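Local coordinates for protein VP24 (White spot syndrome virus, PDB 5HLJ) that serves as a major envelope protein of the virus and is probably anchored in the viral membrane by a transmembrane helix, at residues D12-T24 against F36-K48. Numbering follows the deposited sequence.
Sequences DAYPVESEIINLT and FVNGTLQTRNYGK
The carboxylate of Glu19 grips the turn after strand 39-42 by two successive backbone amides: OE2 accepts from Arg44 N (3.1 Å, N-H...O 169°) and OE1 from Asn45 N (2.9 Å), each through its syn lone pair. With CG anti to the backbone N (chi1 -174°) and the chain extended beyond it, the acid spans a gap where the two backbones do not pair. A water links OE2 to Arg44 NH1, while the guanidinium itself makes no direct bond to the acid. Tyr46 OH donates to Glu17 O (2.7 Å) from above the carbonyl plane, and Pro15 lays CB over one face of the Tyr46 ring, 3.8 Å from its centroid, a CH-pi contact. Thr43 OG1 steadies the turn from within, accepting from Tyr46 N in an ST motif and donating to Gly47 O. Further along, Leu41 CD2 meets Ile21 CG2 at 3.6 Å between strands 19-24 and 39-42, whose axes come no closer than 8.8 Å. The one direct backbone bond between the segments runs from Val37 N to Thr24 O (3.1 Å); a water also joins these residues' carbonyls. Gly39 and Thr40 join an antiparallel ladder with a strand of a second subunit. The arrangement is that of a splayed antiparallel beta hairpin, strands 19-28 and 33-42, its open end bridged by side-chain to backbone hydrogen bonds.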
loop_
_atom_site.group_PDB
_atom_site.type_symbol
_atom_site.label_atom_id
_atom_site.label_comp_id
_atom_site.label_asym_id
_atom_site.label_seq_id
_atom_site.Cartn_x
_atom_site.Cartn_y
_atom_site.Cartn_z
ATOM N N ASP A 12 1.271 28.615 3.179
ATOM C CA ASP A 12 1.330 29.137 1.815
ATOM C C ASP A 12 0.834 28.082 0.806
ATOM O O ASP A 12 0.156 28.420 -0.181
ATOM C CB ASP A 12 2.765 29.598 1.484
ATOM C CG ASP A 12 2.947 29.983 0.012
ATOM O OD1 ASP A 12 2.512 31.100 -0.373
ATOM O OD2 ASP A 12 3.550 29.185 -0.750
ATOM N N ALA A 13 1.146 26.811 1.083
ATOM C CA ALA A 13 0.864 25.698 0.170
ATOM C C ALA A 13 -0.635 25.385 0.025
ATOM O O ALA A 13 -1.359 25.267 1.029
ATOM C CB ALA A 13 1.618 24.442 0.631
ATOM N N TYR A 14 -1.088 25.248 -1.224
ATOM C CA TYR A 14 -2.476 24.875 -1.519
ATOM C C TYR A 14 -2.537 23.592 -2.371
ATOM O O TYR A 14 -2.627 23.661 -3.603
ATOM C CB TYR A 14 -3.206 26.021 -2.237
ATOM C CG TYR A 14 -4.698 25.803 -2.361
ATOM C CD1 TYR A 14 -5.571 26.285 -1.390
ATOM C CD2 TYR A 14 -5.235 25.104 -3.440
ATOM C CE1 TYR A 14 -6.940 26.082 -1.494
ATOM C CE2 TYR A 14 -6.599 24.893 -3.551
ATOM C CZ TYR A 14 -7.446 25.388 -2.578
ATOM O OH TYR A 14 -8.804 25.178 -2.683
ATOM N N PRO A 15 -2.508 22.419 -1.712
ATOM C CA PRO A 15 -2.389 21.134 -2.420
ATOM C C PRO A 15 -3.629 20.746 -3.214
ATOM O O PRO A 15 -4.756 20.950 -2.753
ATOM C CB PRO A 15 -2.144 20.139 -1.291
ATOM C CG PRO A 15 -2.739 20.783 -0.063
ATOM C CD PRO A 15 -2.535 22.255 -0.245
ATOM N N VAL A 16 -3.418 20.172 -4.392
ATOM C CA VAL A 16 -4.532 19.752 -5.229
ATOM C C VAL A 16 -4.370 18.299 -5.698
ATOM O O VAL A 16 -5.257 17.744 -6.351
ATOM C CB VAL A 16 -4.701 20.709 -6.444
ATOM C CG1 VAL A 16 -5.358 22.025 -6.002
ATOM C CG2 VAL A 16 -3.363 20.971 -7.132
ATOM N N GLU A 17 -3.240 17.684 -5.347
ATOM C CA GLU A 17 -3.001 16.265 -5.636
ATOM C C GLU A 17 -2.481 15.484 -4.436
ATOM O O GLU A 17 -1.897 16.054 -3.513
ATOM C CB GLU A 17 -1.998 16.097 -6.774
ATOM C CG GLU A 17 -2.614 15.997 -8.148
ATOM C CD GLU A 17 -2.034 17.021 -9.101
ATOM O OE1 GLU A 17 -2.618 17.215 -10.182
ATOM O OE2 GLU A 17 -0.994 17.638 -8.769
ATOM N N SER A 18 -2.664 14.170 -4.488
ATOM C CA SER A 18 -2.134 13.266 -3.483
ATOM C C SER A 18 -0.634 13.114 -3.603
ATOM O O SER A 18 -0.080 13.267 -4.677
ATOM C CB SER A 18 -2.777 11.895 -3.602
ATOM O OG SER A 18 -4.176 12.005 -3.472
ATOM N N GLU A 19 0.018 12.792 -2.495
ATOM C CA GLU A 19 1.444 12.557 -2.515
ATOM C C GLU A 19 1.837 11.600 -1.394
ATOM O O GLU A 19 1.185 11.553 -0.352
ATOM C CB GLU A 19 2.187 13.889 -2.403
ATOM C CG GLU A 19 3.685 13.780 -2.560
ATOM C CD GLU A 19 4.371 15.132 -2.639
ATOM O OE1 GLU A 19 3.663 16.173 -2.666
ATOM O OE2 GLU A 19 5.620 15.146 -2.692
ATOM N N ILE A 20 2.880 10.812 -1.629
ATOM C CA ILE A 20 3.438 9.934 -0.619
ATOM C C ILE A 20 4.576 10.629 0.122
ATOM O O ILE A 20 5.449 11.229 -0.495
ATOM C CB ILE A 20 3.958 8.637 -1.239
ATOM C CG1 ILE A 20 2.809 7.827 -1.834
ATOM C CG2 ILE A 20 4.623 7.790 -0.203
ATOM C CD1 ILE A 20 1.919 7.213 -0.814
ATOM N N ILE A 21 4.538 10.548 1.449
ATOM C CA ILE A 21 5.536 11.115 2.352
ATOM C C ILE A 21 6.354 9.963 2.923
ATOM O O ILE A 21 5.802 9.113 3.615
ATOM C CB ILE A 21 4.859 11.904 3.516
ATOM C CG1 ILE A 21 3.869 12.946 2.972
ATOM C CG2 ILE A 21 5.874 12.554 4.428
ATOM C CD1 ILE A 21 4.453 13.861 1.916
ATOM N N ASN A 22 7.647 9.904 2.631
ATOM C CA ASN A 22 8.475 8.807 3.138
ATOM C C ASN A 22 9.373 9.292 4.274
ATOM O O ASN A 22 10.231 10.151 4.072
ATOM C CB ASN A 22 9.321 8.189 2.019
ATOM C CG ASN A 22 8.472 7.514 0.938
ATOM O OD1 ASN A 22 7.827 6.501 1.189
ATOM N ND2 ASN A 22 8.476 8.078 -0.272
ATOM N N LEU A 23 9.150 8.745 5.466
ATOM C CA LEU A 23 9.893 9.121 6.661
ATOM C C LEU A 23 10.544 7.905 7.316
ATOM O O LEU A 23 10.174 6.759 7.049
ATOM C CB LEU A 23 8.972 9.797 7.677
ATOM C CG LEU A 23 8.251 11.071 7.248
ATOM C CD1 LEU A 23 7.420 11.574 8.400
ATOM C CD2 LEU A 23 9.255 12.134 6.794
ATOM N N THR A 24 11.491 8.164 8.206
ATOM C CA THR A 24 12.156 7.104 8.943
ATOM C C THR A 24 11.686 7.078 10.396
ATOM O O THR A 24 11.488 8.127 10.995
ATOM C CB THR A 24 13.685 7.277 8.858
ATOM O OG1 THR A 24 14.081 7.142 7.490
ATOM C CG2 THR A 24 14.389 6.222 9.651
ATOM N N PHE A 36 9.967 9.178 15.562
ATOM C CA PHE A 36 10.497 9.751 14.320
ATOM C C PHE A 36 12.010 9.938 14.379
ATOM O O PHE A 36 12.575 10.113 15.454
ATOM C CB PHE A 36 9.859 11.100 14.011
ATOM C CG PHE A 36 8.428 11.017 13.559
ATOM C CD1 PHE A 36 8.075 10.255 12.438
ATOM C CD2 PHE A 36 7.434 11.736 14.225
ATOM C CE1 PHE A 36 6.751 10.193 12.011
ATOM C CE2 PHE A 36 6.110 11.676 13.808
ATOM C CZ PHE A 36 5.771 10.900 12.689
ATOM N N VAL A 37 12.657 9.891 13.218
ATOM C CA VAL A 37 13.981 10.475 13.050
ATOM C C VAL A 37 13.759 11.915 12.609
ATOM O O VAL A 37 12.999 12.172 11.672
ATOM C CB VAL A 37 14.827 9.713 12.010
ATOM C CG1 VAL A 37 16.097 10.488 11.679
ATOM C CG2 VAL A 37 15.146 8.309 12.507
ATOM N N ASN A 38 14.378 12.871 13.288
ATOM C CA ASN A 38 14.133 14.278 12.952
ATOM C C ASN A 38 14.823 14.637 11.644
ATOM O O ASN A 38 15.800 13.987 11.256
ATOM C CB ASN A 38 14.595 15.200 14.081
ATOM C CG ASN A 38 16.068 15.057 14.376
ATOM O OD1 ASN A 38 16.500 14.060 14.961
ATOM N ND2 ASN A 38 16.852 16.055 13.980
ATOM N N GLY A 39 14.306 15.653 10.959
ATOM C CA GLY A 39 14.821 16.028 9.657
ATOM C C GLY A 39 13.738 16.741 8.884
ATOM O O GLY A 39 12.723 17.138 9.462
ATOM N N THR A 40 13.945 16.897 7.577
ATOM C CA THR A 40 13.027 17.653 6.732
ATOM C C THR A 40 12.813 16.946 5.411
ATOM O O THR A 40 13.605 16.092 5.000
ATOM C CB THR A 40 13.538 19.094 6.447
ATOM O OG1 THR A 40 14.846 19.028 5.880
ATOM C CG2 THR A 40 13.602 19.923 7.725
ATOM N N LEU A 41 11.728 17.305 4.745
ATOM C CA LEU A 41 11.399 16.707 3.459
ATOM C C LEU A 41 10.688 17.741 2.616
ATOM O O LEU A 41 9.670 18.284 3.027
ATOM C CB LEU A 41 10.523 15.454 3.627
ATOM C CG LEU A 41 9.864 14.836 2.378
ATOM C CD1 LEU A 41 10.880 14.255 1.397
ATOM C CD2 LEU A 41 8.866 13.768 2.776
ATOM N N GLN A 42 11.251 18.034 1.451
ATOM C CA GLN A 42 10.608 18.921 0.500
ATOM C C GLN A 42 9.604 18.134 -0.347
ATOM O O GLN A 42 9.968 17.193 -1.040
ATOM C CB GLN A 42 11.650 19.595 -0.388
ATOM C CG GLN A 42 11.051 20.640 -1.303
ATOM C CD GLN A 42 10.416 21.766 -0.524
ATOM O OE1 GLN A 42 11.033 22.328 0.396
ATOM N NE2 GLN A 42 9.169 22.096 -0.864
ATOM N N THR A 43 8.331 18.488 -0.266
ATOM C CA THR A 43 7.324 17.803 -1.066
ATOM C C THR A 43 6.989 18.662 -2.276
ATOM O O THR A 43 7.351 19.842 -2.318
ATOM C CB THR A 43 6.044 17.513 -0.252
ATOM O OG1 THR A 43 5.299 18.732 -0.075
ATOM C CG2 THR A 43 6.399 16.898 1.106
ATOM N N ARG A 44 6.294 18.084 -3.254
ATOM C CA ARG A 44 5.883 18.867 -4.410
ATOM C C ARG A 44 4.560 19.590 -4.161
ATOM O O ARG A 44 4.353 20.673 -4.681
ATOM C CB ARG A 44 5.775 17.998 -5.677
ATOM C CG ARG A 44 6.728 16.807 -5.740
ATOM C CD ARG A 44 6.685 16.094 -7.119
ATOM N NE ARG A 44 5.395 16.241 -7.808
ATOM C CZ ARG A 44 4.342 15.430 -7.647
ATOM N NH1 ARG A 44 4.399 14.394 -6.798
ATOM N NH2 ARG A 44 3.216 15.665 -8.330
ATOM N N ASN A 45 3.666 19.005 -3.373
ATOM C CA ASN A 45 2.330 19.571 -3.232
ATOM C C ASN A 45 1.990 20.048 -1.822
ATOM O O ASN A 45 0.972 20.701 -1.632
ATOM C CB ASN A 45 1.278 18.551 -3.681
ATOM C CG ASN A 45 1.480 18.089 -5.119
ATOM O OD1 ASN A 45 1.597 16.891 -5.388
ATOM N ND2 ASN A 45 1.512 19.035 -6.046
ATOM N N TYR A 46 2.827 19.727 -0.837
ATOM C CA TYR A 46 2.465 20.001 0.549
ATOM C C TYR A 46 3.478 20.888 1.258
ATOM O O TYR A 46 3.507 20.946 2.483
ATOM C CB TYR A 46 2.257 18.673 1.303
ATOM C CG TYR A 46 1.044 17.973 0.763
ATOM C CD1 TYR A 46 -0.221 18.248 1.269
ATOM C CD2 TYR A 46 1.145 17.107 -0.315
ATOM C CE1 TYR A 46 -1.344 17.648 0.742
ATOM C CE2 TYR A 46 0.023 16.503 -0.850
ATOM C CZ TYR A 46 -1.216 16.780 -0.321
ATOM O OH TYR A 46 -2.326 16.180 -0.857
ATOM N N GLY A 47 4.293 21.597 0.487
ATOM C CA GLY A 47 5.297 22.467 1.072
ATOM C C GLY A 47 6.383 21.659 1.750
ATOM O O GLY A 47 6.669 20.525 1.339
ATOM N N LYS A 48 6.985 22.238 2.791
ATOM C CA LYS A 48 8.075 21.584 3.503
ATOM C C LYS A 48 7.552 20.784 4.694
ATOM O O LYS A 48 6.791 21.289 5.520
ATOM C CB LYS A 48 9.122 22.606 3.980
ATOM C CG LYS A 48 10.414 21.940 4.510
ATOM C CD LYS A 48 11.240 22.844 5.436
ATOM C CE LYS A 48 12.391 23.551 4.712
ATOM N NZ LYS A 48 13.633 22.718 4.537
HETATM O O HOH W 1 6.169 13.558 -5.143
HETATM O O HOH W 2 11.567 10.730 9.889
#